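AlgW protein (Pseudomonas aeruginosa, PDB 7CO3) probably acts as a trimeric HtrA-type serine endopeptidase, pairing a chymotrypsin-like protease domain with a PDZ domain. Local coordinates at residues N68-K73 with I184-G189; V110-E115 with M167-S172; T120-T125 with V146-E151; L154-I159 with E266-I271; L207-N210 with D214-Q217. The protein carries 1 engineered substitution. All coordinates share one frame; numbering follows the deposited sequence.

Contact 1: residues N68-K73 with I184-G189; sequences NLYTTK and IGNPFG
N68 and N186 meet through their side-chain amides. The two amides are stacked, with planes 17° apart, although the side chains cross at about a right angle. OD1 of N68 lies 3.4 Å from CB of N186, and ND2 of N68 lies 3.6 Å from ND2 of N186. No direct hydrogen bond joins the segments, so this part of the contact is van der Waals packing of flat polar groups. N186 reaches across because its CG is anti to its backbone N (chi1 -166°).

Y70 adds a looser touch. Its OH is 3.7 Å from ND2 of N186, and the ring stands almost perpendicular to that amide, at 89°. A weak hydrogen bond of 3.4 Å runs from ND2 of N68 to OH of Y70 and links the two residues that N186 touches.

A water supplies the polar bridge. It donates to O of L69 at 3.0 Å and accepts from ND2 of N186 at 2.6 Å. The other end of this amide, OD1, takes a hydrogen bond from N of G191, so both ends are held and the rotation of the group is fixed.

N186 follows strand 180-185 of the second sheet, and beyond it F188 meets F246 of the second subunit. Strand 66-72 belongs to the first barrel, between strands 104-113 and 130-134.

Contact 2: residues V110-E115 with M167-S172; sequences VIMSAE and MTLGRS
M167 packs against the end of strand 104-113, a strand of the N-terminal beta-barrel of this chymotrypsin-like protease domain. It comes from the long connection that leads from strand 154-158 to strand 180-185, the first strand of the second sheet.

M167 has the most surface buried here. Its CG is anti to the backbone N (chi1 -175°), but the chain then bends at both following torsions. The curl brings its methyl CE to 3.7 Å from CG1 of V110. CB of M167 lies 3.9 Å from that same CG1 of V110, so this methyl rests against both the root and the tip of the methionine. The two side chains pass at a slant. L238 and A65 also pack on M167.

M112 makes a second apolar touch, farther along the strand. Its CB points away from the loop, yet the chain is bent at chi2 and chi3 and its end swings back. There CE of M112 touches CD2 of L169 at 3.9 Å, with the side chains crossing at about a right angle. L265 of helix 261-274 contacts both M112 and L169, so the pair is packed beneath that helix.

Between these two apolar touches the backbones join directly. N of M167 donates to O of I111 at 3.1 Å, with an almost straight N-H...O angle of 174°.

Contact 3: residues T120-T125 with V146-E151; sequences TNNHVT and VGSDPE
N122, which packs on S148 and P150, begins the short helix 122-125 that carries H123, probably the histidine of the catalytic triad. This is the active-site edge of the N-terminal barrel in a chymotrypsin-like fold. As in other HtrA proteases, D153, whose OD1 accepts a hydrogen bond from N of H123, would be the triad aspartate, and the engineered A227 stands in place of the serine nucleophile.

The contact is made almost entirely by one side chain. N122 points toward strand 140-149 and the turn after it, with CG anti to its backbone N (chi1 -178°). This sends the amide outward from the helix, where its two ends meet different neighbours. OD1 of N122 lies 3.5 Å from CB of S148 and 3.7 Å from OG of the same serine. ND2 of N122 rests on the proline, 3.5 Å from CA of P150 and 3.5 Å from its CG. The N122 side chain and the proline ring pass at an angle. No hydrogen bond crosses between the segments; the touches are van der Waals packing.

D149 turns its side chain away from N122. Its OD2 is bonded to OG1 of T152 and forms a salt bridge with R279.

N121 stands at the N-cap position but makes no capping bond with its side chain. The first turn is closed instead by its backbone, with N of V124 donating to O of N121 at 3.1 Å.

Contact 4: residues L154-I159 with E266-I271; sequences LAVLKI and EVMQSI
Helix 261-274 packs across the outside of the first beta-barrel, and V156 and L154 on strand 154-158 receive it. The short axes of strand and helix come within 8.5 Å and cross at -51°. The contact is wholly apolar and buried.

V156 gives the larger share on the strand. Its CG2, which stands beside the backbone N, is 3.6 Å from CG2 of I271. The two side chains run alongside each other, pointing opposite ways. The same V156 methyl also lies 4.0 Å from CG of M268, so it sits between residues one helical turn apart.

In this chymotrypsin-like domain, alternate residues of a barrel strand face opposite ways. L154 and V156 turn out to the helix. A155 turns away from it and touches T125 and S148.

L154 meets the previous turn of the helix. Its CB and its CD1 are each 3.8 Å from CG1 of V267, and the side chains cross at a slant. V267 CG1 is anti to its own backbone N (chi1 166°), which directs this methyl at the strand. CG2 of V267 touches CD1 of L154 as well, at 4.0 Å.

Contact 5: residues L207-N210 with D214-Q217; sequences LGLN and DFIQ
L207 and F215 are the nearest pair of the two backbones, yet their CA atoms are still 8.7 Å apart. The segments therefore face each other across a gap that side chains fill. Residues 207-210 form a loop without regular structure, and G208 takes a positive phi of 72° at its bend. The carboxylate of E213 holds this loop, accepting hydrogen bonds from the backbone N atoms of L207, L209 and N210. F215 begins strand 215-218.

F215 extends its ring into the curve of the loop. With CG anti to the carbonyl carbon (chi1 -71°) the ring is carried toward the loop, and three side chains meet it from CD2 round to CZ. CD1 of L207 makes the closest approach, 3.5 Å from CD2 of F215, and comes in obliquely. CD1 of L209 lies 4.2 Å from CE2 of F215, also at a slant to the ring. The amide end of N210 sits at the ring edge near CZ, close to the ring plane, with its own plane turned by 42°. No hydrogen bond joins the two segments.

The third subunit comes close here: its V190 packs on L207, and its T193 bonds to Q217. I259 and T243 also touch F215.

The loop connects the antiparallel strands 193-204 and 215-218 of the second sheet. Its place probably corresponds to loop L3 of HtrA proteases, as in DegS, where that loop is regulatory.

In the fold
Contacts 3 and 4 are the closest pair, with centres about 8 Å apart. Their strands 140-149 and 154-158 are neighbours in the first barrel, and N of D149 lies 2.7 Å from O of L154, a probable hydrogen bond. L69 of contact 1 reaches inward to L157 of contact 4, with CD2 of L69 and CD1 of L157 3.7 Å apart. Contact 2 meets contact 4 where CG of M112 lies 3.6 Å from SD of M268. Contact 5 is in the second sheet, but CB of its N210 touches O of E151 in contact 3 at 3.6 Å. Contact 3 holds the probable catalytic histidine. Contacts 1 and 5 lie 21 Å apart between centres, and each borders another subunit.

Contact 1: residues N68-K73 with I184-G189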
# COMPACT_ATOMS: atom_id res chain seq x y z
N ASN B 68 -12.04 -4.70 18.96
CA ASN B 68 -10.64 -4.86 19.33
C ASN B 68 -10.46 -5.93 20.41
O ASN B 68 -11.25 -6.04 21.35
CB ASN B 68 -10.06 -3.53 19.81
CG ASN B 68 -10.13 -2.44 18.74
OD1 ASN B 68 -10.23 -2.73 17.56
ND2 ASN B 68 -10.09 -1.19 19.16
N LEU B 69 -9.38 -6.69 20.29
CA LEU B 69 -8.99 -7.71 21.26
C LEU B 69 -7.67 -7.28 21.91
O LEU B 69 -6.72 -6.91 21.20
CB LEU B 69 -8.80 -9.09 20.61
CG LEU B 69 -10.00 -9.94 20.13
CD1 LEU B 69 -9.54 -11.35 19.84
CD2 LEU B 69 -11.21 -9.97 21.13
N TYR B 70 -7.63 -7.35 23.24
CA TYR B 70 -6.44 -7.13 24.06
C TYR B 70 -6.26 -8.34 24.95
O TYR B 70 -7.12 -8.60 25.80
CB TYR B 70 -6.56 -5.86 24.92
CG TYR B 70 -6.95 -4.65 24.14
CD1 TYR B 70 -6.04 -4.03 23.29
CD2 TYR B 70 -8.23 -4.14 24.21
CE1 TYR B 70 -6.39 -2.92 22.54
CE2 TYR B 70 -8.60 -3.04 23.47
CZ TYR B 70 -7.68 -2.44 22.64
OH TYR B 70 -8.05 -1.35 21.92
N THR B 71 -5.16 -9.07 24.76
CA THR B 71 -4.91 -10.33 25.42
C THR B 71 -3.64 -10.23 26.26
O THR B 71 -2.66 -9.59 25.86
CB THR B 71 -4.81 -11.50 24.41
OG1 THR B 71 -3.66 -11.34 23.55
CG2 THR B 71 -6.05 -11.57 23.55
N THR B 72 -3.67 -10.84 27.45
CA THR B 72 -2.50 -10.94 28.31
C THR B 72 -2.18 -12.41 28.53
O THR B 72 -3.08 -13.22 28.73
CB THR B 72 -2.69 -10.20 29.63
OG1 THR B 72 -3.99 -10.50 30.15
CG2 THR B 72 -2.60 -8.71 29.41
N LYS B 73 -0.88 -12.72 28.46
CA LYS B 73 -0.34 -14.07 28.40
C LYS B 73 1.02 -14.05 29.08
O LYS B 73 1.55 -12.99 29.40
CB LYS B 73 -0.21 -14.54 26.94
CG LYS B 73 0.18 -16.00 26.77
CD LYS B 73 0.91 -16.24 25.45
CE LYS B 73 0.77 -17.70 25.02
NZ LYS B 73 1.26 -18.68 26.04
N ILE B 184 -11.14 -4.41 8.16
CA ILE B 184 -11.53 -3.69 9.39
C ILE B 184 -10.80 -4.32 10.55
O ILE B 184 -10.94 -5.52 10.80
CB ILE B 184 -13.05 -3.68 9.64
CG1 ILE B 184 -13.80 -3.21 8.41
CG2 ILE B 184 -13.38 -2.72 10.79
CD1 ILE B 184 -15.30 -3.17 8.56
N GLY B 185 -9.98 -3.54 11.23
CA GLY B 185 -9.17 -4.09 12.30
C GLY B 185 -8.50 -2.99 13.08
O GLY B 185 -8.85 -1.81 12.97
N ASN B 186 -7.52 -3.39 13.90
CA ASN B 186 -6.81 -2.48 14.80
C ASN B 186 -5.31 -2.50 14.50
O ASN B 186 -4.51 -2.92 15.36
CB ASN B 186 -7.08 -2.84 16.27
CG ASN B 186 -6.64 -1.70 17.26
OD1 ASN B 186 -6.31 -0.58 16.86
ND2 ASN B 186 -6.60 -2.05 18.55
N PRO B 187 -4.87 -2.05 13.32
CA PRO B 187 -3.44 -2.16 12.98
C PRO B 187 -2.58 -1.35 13.93
O PRO B 187 -2.87 -0.20 14.23
CB PRO B 187 -3.37 -1.61 11.55
CG PRO B 187 -4.55 -0.74 11.43
CD PRO B 187 -5.62 -1.42 12.23
N PHE B 188 -1.53 -1.98 14.41
CA PHE B 188 -0.57 -1.39 15.35
C PHE B 188 -1.23 -0.81 16.60
O PHE B 188 -0.59 -0.05 17.32
CB PHE B 188 0.29 -0.32 14.67
CG PHE B 188 0.97 -0.80 13.42
CD1 PHE B 188 1.89 -1.83 13.47
CD2 PHE B 188 0.70 -0.22 12.20
CE1 PHE B 188 2.53 -2.30 12.31
CE2 PHE B 188 1.36 -0.66 11.01
CZ PHE B 188 2.26 -1.71 11.08
N GLY B 189 -2.50 -1.14 16.87
CA GLY B 189 -3.20 -0.55 18.02
C GLY B 189 -3.57 0.90 17.85
O GLY B 189 -3.79 1.59 18.86
O HOH W 1 -6.97 -4.49 19.50

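Contact 2: residues V110-E115 with M167-S172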
# COMPACT_ATOMS: atom_id res chain seq x y z
N VAL B 110 -14.60 -10.66 15.18
CA VAL B 110 -15.87 -10.32 14.54
C VAL B 110 -17.05 -10.91 15.32
O VAL B 110 -17.10 -12.12 15.54
CB VAL B 110 -15.91 -10.79 13.08
CG1 VAL B 110 -17.27 -10.39 12.50
CG2 VAL B 110 -14.75 -10.14 12.27
N ILE B 111 -18.01 -10.07 15.64
CA ILE B 111 -19.25 -10.51 16.28
C ILE B 111 -20.12 -11.20 15.25
O ILE B 111 -20.63 -10.56 14.33
CB ILE B 111 -20.00 -9.35 16.92
CG1 ILE B 111 -19.09 -8.54 17.82
CG2 ILE B 111 -21.25 -9.87 17.68
CD1 ILE B 111 -19.63 -7.16 18.12
N MET B 112 -20.31 -12.51 15.41
CA MET B 112 -21.07 -13.31 14.46
C MET B 112 -22.55 -13.49 14.83
O MET B 112 -23.35 -13.78 13.94
CB MET B 112 -20.42 -14.68 14.29
CG MET B 112 -18.97 -14.63 13.87
SD MET B 112 -18.78 -13.73 12.30
CE MET B 112 -19.06 -15.07 11.14
N SER B 113 -22.94 -13.36 16.10
CA SER B 113 -24.37 -13.46 16.43
C SER B 113 -24.68 -12.61 17.65
O SER B 113 -23.79 -12.33 18.47
CB SER B 113 -24.83 -14.90 16.64
OG SER B 113 -24.16 -15.52 17.73
N ALA B 114 -25.95 -12.20 17.76
CA ALA B 114 -26.37 -11.29 18.82
C ALA B 114 -26.23 -11.92 20.19
O ALA B 114 -26.20 -11.20 21.19
CB ALA B 114 -27.82 -10.83 18.61
N GLU B 115 -26.13 -13.25 20.24
CA GLU B 115 -25.87 -13.98 21.48
C GLU B 115 -24.49 -13.71 22.05
O GLU B 115 -24.22 -14.14 23.18
CB GLU B 115 -26.01 -15.48 21.23
CG GLU B 115 -27.39 -15.96 20.82
CD GLU B 115 -27.31 -17.05 19.76
OE1 GLU B 115 -26.83 -18.16 20.08
OE2 GLU B 115 -27.72 -16.79 18.60
N MET B 167 -22.57 -9.03 12.44
CA MET B 167 -22.17 -8.93 11.05
C MET B 167 -23.16 -9.65 10.15
O MET B 167 -23.64 -10.74 10.47
CB MET B 167 -20.78 -9.56 10.90
CG MET B 167 -20.23 -9.40 9.54
SD MET B 167 -19.77 -7.69 9.24
CE MET B 167 -18.45 -7.55 10.42
N THR B 168 -23.46 -9.05 9.00
CA THR B 168 -24.14 -9.74 7.92
C THR B 168 -23.13 -10.60 7.18
O THR B 168 -21.95 -10.25 7.09
CB THR B 168 -24.79 -8.76 6.94
OG1 THR B 168 -25.64 -7.86 7.65
CG2 THR B 168 -25.62 -9.49 5.91
N LEU B 169 -23.59 -11.71 6.62
CA LEU B 169 -22.69 -12.61 5.91
C LEU B 169 -22.74 -12.36 4.41
O LEU B 169 -23.80 -12.20 3.82
CB LEU B 169 -23.07 -14.06 6.19
CG LEU B 169 -23.05 -14.49 7.64
CD1 LEU B 169 -23.57 -15.92 7.66
CD2 LEU B 169 -21.63 -14.41 8.27
N GLY B 170 -21.56 -12.34 3.79
CA GLY B 170 -21.45 -12.37 2.35
C GLY B 170 -21.34 -13.80 1.86
O GLY B 170 -21.52 -14.77 2.60
N ARG B 171 -21.02 -13.94 0.58
CA ARG B 171 -20.85 -15.24 -0.04
C ARG B 171 -19.42 -15.34 -0.54
O ARG B 171 -19.07 -14.72 -1.55
CB ARG B 171 -21.87 -15.44 -1.16
CG ARG B 171 -23.31 -15.50 -0.63
CD ARG B 171 -24.31 -15.57 -1.78
NE ARG B 171 -24.89 -14.27 -2.13
CZ ARG B 171 -24.39 -13.44 -3.05
NH1 ARG B 171 -25.00 -12.28 -3.30
NH2 ARG B 171 -23.29 -13.76 -3.71
N SER B 172 -18.58 -16.08 0.19
CA SER B 172 -17.15 -16.10 -0.15
C SER B 172 -16.89 -16.87 -1.44
O SER B 172 -15.88 -16.62 -2.12
CB SER B 172 -16.32 -16.65 1.01
OG SER B 172 -16.84 -17.84 1.61
O HOH W 2 -23.43 -13.44 11.56

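Contact 3: residues T120-T125 with V146-E151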
# COMPACT_ATOMS: atom_id res chain seq x y z
N THR B 120 -12.21 -14.97 15.77
CA THR B 120 -10.89 -14.34 15.67
C THR B 120 -9.90 -15.42 15.26
O THR B 120 -10.29 -16.58 15.04
CB THR B 120 -10.49 -13.67 17.00
OG1 THR B 120 -9.19 -13.10 16.85
CG2 THR B 120 -10.45 -14.71 18.17
N ASN B 121 -8.61 -15.08 15.15
CA ASN B 121 -7.60 -16.09 14.84
C ASN B 121 -7.12 -16.85 16.08
O ASN B 121 -7.03 -16.29 17.17
CB ASN B 121 -6.34 -15.50 14.18
CG ASN B 121 -6.56 -15.00 12.76
OD1 ASN B 121 -6.10 -13.92 12.40
ND2 ASN B 121 -7.29 -15.77 11.95
N ASN B 122 -6.73 -18.11 15.87
CA ASN B 122 -6.14 -18.88 16.96
C ASN B 122 -4.89 -18.20 17.50
O ASN B 122 -4.72 -18.08 18.72
CB ASN B 122 -5.78 -20.31 16.53
CG ASN B 122 -5.22 -21.11 17.68
OD1 ASN B 122 -5.74 -21.05 18.80
ND2 ASN B 122 -4.13 -21.83 17.43
N HIS B 123 -4.00 -17.74 16.61
CA HIS B 123 -2.75 -17.17 17.10
C HIS B 123 -2.95 -15.91 17.91
O HIS B 123 -2.01 -15.49 18.59
CB HIS B 123 -1.77 -16.90 15.97
CG HIS B 123 -2.19 -15.81 15.02
ND1 HIS B 123 -1.77 -14.50 15.17
CD2 HIS B 123 -2.87 -15.86 13.85
CE1 HIS B 123 -2.21 -13.79 14.14
NE2 HIS B 123 -2.90 -14.58 13.34
N VAL B 124 -4.13 -15.29 17.87
CA VAL B 124 -4.33 -14.07 18.66
C VAL B 124 -4.60 -14.42 20.12
O VAL B 124 -4.13 -13.73 21.03
CB VAL B 124 -5.46 -13.22 18.06
CG1 VAL B 124 -5.95 -12.16 19.05
CG2 VAL B 124 -5.02 -12.55 16.77
N THR B 125 -5.39 -15.47 20.36
CA THR B 125 -5.89 -15.80 21.69
C THR B 125 -5.22 -17.02 22.30
O THR B 125 -5.45 -17.29 23.48
CB THR B 125 -7.40 -16.04 21.64
OG1 THR B 125 -7.73 -16.82 20.49
CG2 THR B 125 -8.17 -14.74 21.61
N VAL B 146 -14.52 -20.20 23.79
CA VAL B 146 -15.39 -21.35 23.53
C VAL B 146 -14.55 -22.56 23.11
O VAL B 146 -14.64 -23.64 23.69
CB VAL B 146 -16.45 -21.00 22.48
CG1 VAL B 146 -17.34 -22.20 22.16
CG2 VAL B 146 -17.28 -19.79 22.96
N GLY B 147 -13.71 -22.38 22.11
CA GLY B 147 -12.77 -23.38 21.65
C GLY B 147 -11.98 -22.75 20.54
O GLY B 147 -12.27 -21.63 20.10
N SER B 148 -10.98 -23.47 20.07
CA SER B 148 -10.04 -22.93 19.11
C SER B 148 -9.70 -24.06 18.15
O SER B 148 -9.97 -25.23 18.44
CB SER B 148 -8.81 -22.34 19.84
OG SER B 148 -8.12 -23.33 20.55
N ASP B 149 -9.15 -23.69 17.00
CA ASP B 149 -8.87 -24.65 15.93
C ASP B 149 -7.56 -24.28 15.26
O ASP B 149 -7.52 -23.63 14.21
CB ASP B 149 -10.01 -24.73 14.91
CG ASP B 149 -9.72 -25.74 13.77
OD1 ASP B 149 -9.15 -26.82 14.04
OD2 ASP B 149 -10.06 -25.48 12.61
N PRO B 150 -6.45 -24.70 15.84
CA PRO B 150 -5.14 -24.36 15.29
C PRO B 150 -4.95 -24.75 13.84
O PRO B 150 -4.12 -24.16 13.15
CB PRO B 150 -4.18 -25.13 16.20
CG PRO B 150 -4.91 -25.22 17.51
CD PRO B 150 -6.35 -25.37 17.16
N GLU B 151 -5.65 -25.76 13.33
CA GLU B 151 -5.29 -26.20 11.99
C GLU B 151 -5.97 -25.34 10.93
O GLU B 151 -5.64 -25.48 9.76
CB GLU B 151 -5.58 -27.68 11.82
CG GLU B 151 -4.94 -28.52 12.93
CD GLU B 151 -4.46 -29.89 12.46
OE1 GLU B 151 -3.72 -29.96 11.46
OE2 GLU B 151 -4.79 -30.90 13.12

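Contact 4: residues L154-I159 with E266-I271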
# COMPACT_ATOMS: atom_id res chain seq x y z
N LEU B 154 -8.26 -20.60 13.65
CA LEU B 154 -9.48 -19.92 14.09
C LEU B 154 -9.76 -20.19 15.56
O LEU B 154 -9.31 -21.18 16.13
CB LEU B 154 -10.71 -20.33 13.23
CG LEU B 154 -10.62 -19.86 11.75
CD1 LEU B 154 -11.66 -20.53 10.84
CD2 LEU B 154 -10.80 -18.33 11.68
N ALA B 155 -10.50 -19.28 16.17
CA ALA B 155 -10.91 -19.47 17.55
C ALA B 155 -12.24 -18.77 17.74
O ALA B 155 -12.57 -17.83 17.02
CB ALA B 155 -9.87 -18.96 18.55
N VAL B 156 -13.04 -19.28 18.68
CA VAL B 156 -14.35 -18.73 18.98
C VAL B 156 -14.34 -18.25 20.42
O VAL B 156 -13.84 -18.94 21.31
CB VAL B 156 -15.48 -19.77 18.77
CG1 VAL B 156 -16.78 -19.15 19.13
CG2 VAL B 156 -15.50 -20.24 17.33
N LEU B 157 -14.90 -17.07 20.62
CA LEU B 157 -15.04 -16.40 21.89
C LEU B 157 -16.52 -16.17 22.14
O LEU B 157 -17.33 -16.12 21.21
CB LEU B 157 -14.32 -15.03 21.91
CG LEU B 157 -12.83 -14.90 21.55
CD1 LEU B 157 -12.40 -13.40 21.59
CD2 LEU B 157 -12.00 -15.74 22.48
N LYS B 158 -16.86 -15.96 23.41
CA LYS B 158 -18.22 -15.67 23.84
C LYS B 158 -18.18 -14.53 24.84
O LYS B 158 -17.34 -14.53 25.75
CB LYS B 158 -18.87 -16.91 24.50
CG LYS B 158 -20.41 -16.81 24.68
CD LYS B 158 -20.80 -16.05 25.95
CE LYS B 158 -22.25 -16.29 26.34
NZ LYS B 158 -23.15 -16.22 25.16
N ILE B 159 -19.10 -13.58 24.68
CA ILE B 159 -19.27 -12.49 25.62
C ILE B 159 -20.74 -12.41 26.03
O ILE B 159 -21.63 -12.90 25.33
CB ILE B 159 -18.77 -11.14 25.04
CG1 ILE B 159 -19.60 -10.67 23.82
CG2 ILE B 159 -17.26 -11.25 24.68
CD1 ILE B 159 -19.23 -9.22 23.36
N GLU B 266 -18.18 -22.96 9.08
CA GLU B 266 -18.12 -24.37 9.45
C GLU B 266 -17.43 -24.55 10.79
O GLU B 266 -18.04 -25.01 11.77
CB GLU B 266 -17.32 -25.16 8.41
CG GLU B 266 -18.04 -25.66 7.17
CD GLU B 266 -17.03 -26.02 6.09
OE1 GLU B 266 -16.16 -26.87 6.34
OE2 GLU B 266 -17.09 -25.41 5.00
N VAL B 267 -16.14 -24.17 10.84
CA VAL B 267 -15.34 -24.19 12.06
C VAL B 267 -16.09 -23.59 13.23
O VAL B 267 -16.18 -24.22 14.30
CB VAL B 267 -14.01 -23.46 11.80
CG1 VAL B 267 -13.28 -23.16 13.12
CG2 VAL B 267 -13.15 -24.25 10.83
N MET B 268 -16.65 -22.39 13.06
CA MET B 268 -17.35 -21.73 14.16
C MET B 268 -18.51 -22.57 14.68
O MET B 268 -18.70 -22.71 15.90
CB MET B 268 -17.91 -20.38 13.73
CG MET B 268 -18.54 -19.60 14.85
SD MET B 268 -19.44 -18.19 14.26
CE MET B 268 -20.28 -18.88 12.84
N GLN B 269 -19.33 -23.10 13.77
CA GLN B 269 -20.49 -23.89 14.16
C GLN B 269 -20.08 -25.12 14.96
O GLN B 269 -20.66 -25.41 16.02
CB GLN B 269 -21.32 -24.24 12.92
CG GLN B 269 -22.12 -23.01 12.42
CD GLN B 269 -22.47 -22.98 10.93
OE1 GLN B 269 -22.92 -21.95 10.43
NE2 GLN B 269 -22.29 -24.10 10.23
N SER B 270 -19.04 -25.83 14.51
CA SER B 270 -18.62 -27.04 15.21
C SER B 270 -17.98 -26.73 16.56
O SER B 270 -18.11 -27.53 17.51
CB SER B 270 -17.67 -27.86 14.38
OG SER B 270 -17.76 -29.20 14.82
N ILE B 271 -17.24 -25.62 16.67
CA ILE B 271 -16.65 -25.27 17.95
C ILE B 271 -17.75 -24.94 18.94
O ILE B 271 -17.70 -25.36 20.11
CB ILE B 271 -15.66 -24.09 17.79
CG1 ILE B 271 -14.35 -24.60 17.19
CG2 ILE B 271 -15.40 -23.39 19.14
CD1 ILE B 271 -13.40 -23.47 16.69

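Contact 5: residues L207-N210 with D214-Q217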
# COMPACT_ATOMS: atom_id res chain seq x y z
N LEU B 207 0.41 -21.81 0.76
CA LEU B 207 1.10 -20.75 1.50
C LEU B 207 1.93 -21.32 2.63
O LEU B 207 2.86 -20.66 3.10
CB LEU B 207 0.08 -19.77 2.07
CG LEU B 207 -0.66 -18.87 1.08
CD1 LEU B 207 -1.29 -17.73 1.82
CD2 LEU B 207 0.32 -18.38 0.06
N GLY B 208 1.60 -22.53 3.10
CA GLY B 208 2.37 -23.13 4.19
C GLY B 208 2.16 -22.47 5.53
O GLY B 208 3.05 -22.51 6.38
N LEU B 209 0.99 -21.86 5.75
CA LEU B 209 0.66 -21.25 7.03
C LEU B 209 -0.17 -22.16 7.92
O LEU B 209 0.12 -22.29 9.11
CB LEU B 209 -0.09 -19.94 6.81
CG LEU B 209 0.72 -18.93 5.98
CD1 LEU B 209 -0.07 -17.67 5.71
CD2 LEU B 209 2.01 -18.61 6.71
N ASN B 210 -1.22 -22.77 7.36
CA ASN B 210 -2.11 -23.62 8.13
C ASN B 210 -2.30 -24.94 7.41
O ASN B 210 -2.03 -25.05 6.20
CB ASN B 210 -3.48 -22.95 8.36
CG ASN B 210 -3.37 -21.67 9.14
OD1 ASN B 210 -2.62 -21.58 10.11
ND2 ASN B 210 -4.12 -20.66 8.73
N ASP B 214 -7.39 -21.98 2.38
CA ASP B 214 -8.20 -21.61 1.23
C ASP B 214 -8.28 -20.08 1.13
O ASP B 214 -9.34 -19.50 0.91
CB ASP B 214 -9.59 -22.24 1.34
CG ASP B 214 -10.33 -22.27 0.02
OD1 ASP B 214 -9.66 -22.18 -1.03
OD2 ASP B 214 -11.58 -22.39 0.03
N PHE B 215 -7.14 -19.40 1.28
CA PHE B 215 -7.14 -17.96 1.54
C PHE B 215 -7.67 -17.15 0.36
O PHE B 215 -7.42 -17.44 -0.81
CB PHE B 215 -5.73 -17.46 1.89
CG PHE B 215 -5.24 -17.90 3.23
CD1 PHE B 215 -5.76 -17.36 4.40
CD2 PHE B 215 -4.24 -18.84 3.34
CE1 PHE B 215 -5.30 -17.77 5.65
CE2 PHE B 215 -3.78 -19.26 4.60
CZ PHE B 215 -4.31 -18.73 5.74
N ILE B 216 -8.44 -16.15 0.69
CA ILE B 216 -8.63 -14.97 -0.13
C ILE B 216 -7.39 -14.10 0.03
O ILE B 216 -6.87 -13.93 1.15
CB ILE B 216 -9.89 -14.22 0.31
CG1 ILE B 216 -11.12 -15.14 0.20
CG2 ILE B 216 -10.09 -13.01 -0.58
CD1 ILE B 216 -12.37 -14.62 0.99
N GLN B 217 -6.89 -13.57 -1.09
CA GLN B 217 -5.78 -12.61 -1.12
C GLN B 217 -6.34 -11.21 -1.39
O GLN B 217 -7.26 -11.05 -2.19
CB GLN B 217 -4.74 -13.03 -2.16
CG GLN B 217 -3.40 -12.30 -2.05
CD GLN B 217 -2.41 -12.69 -3.13
OE1 GLN B 217 -2.19 -13.87 -3.42
NE2 GLN B 217 -1.80 -11.67 -3.76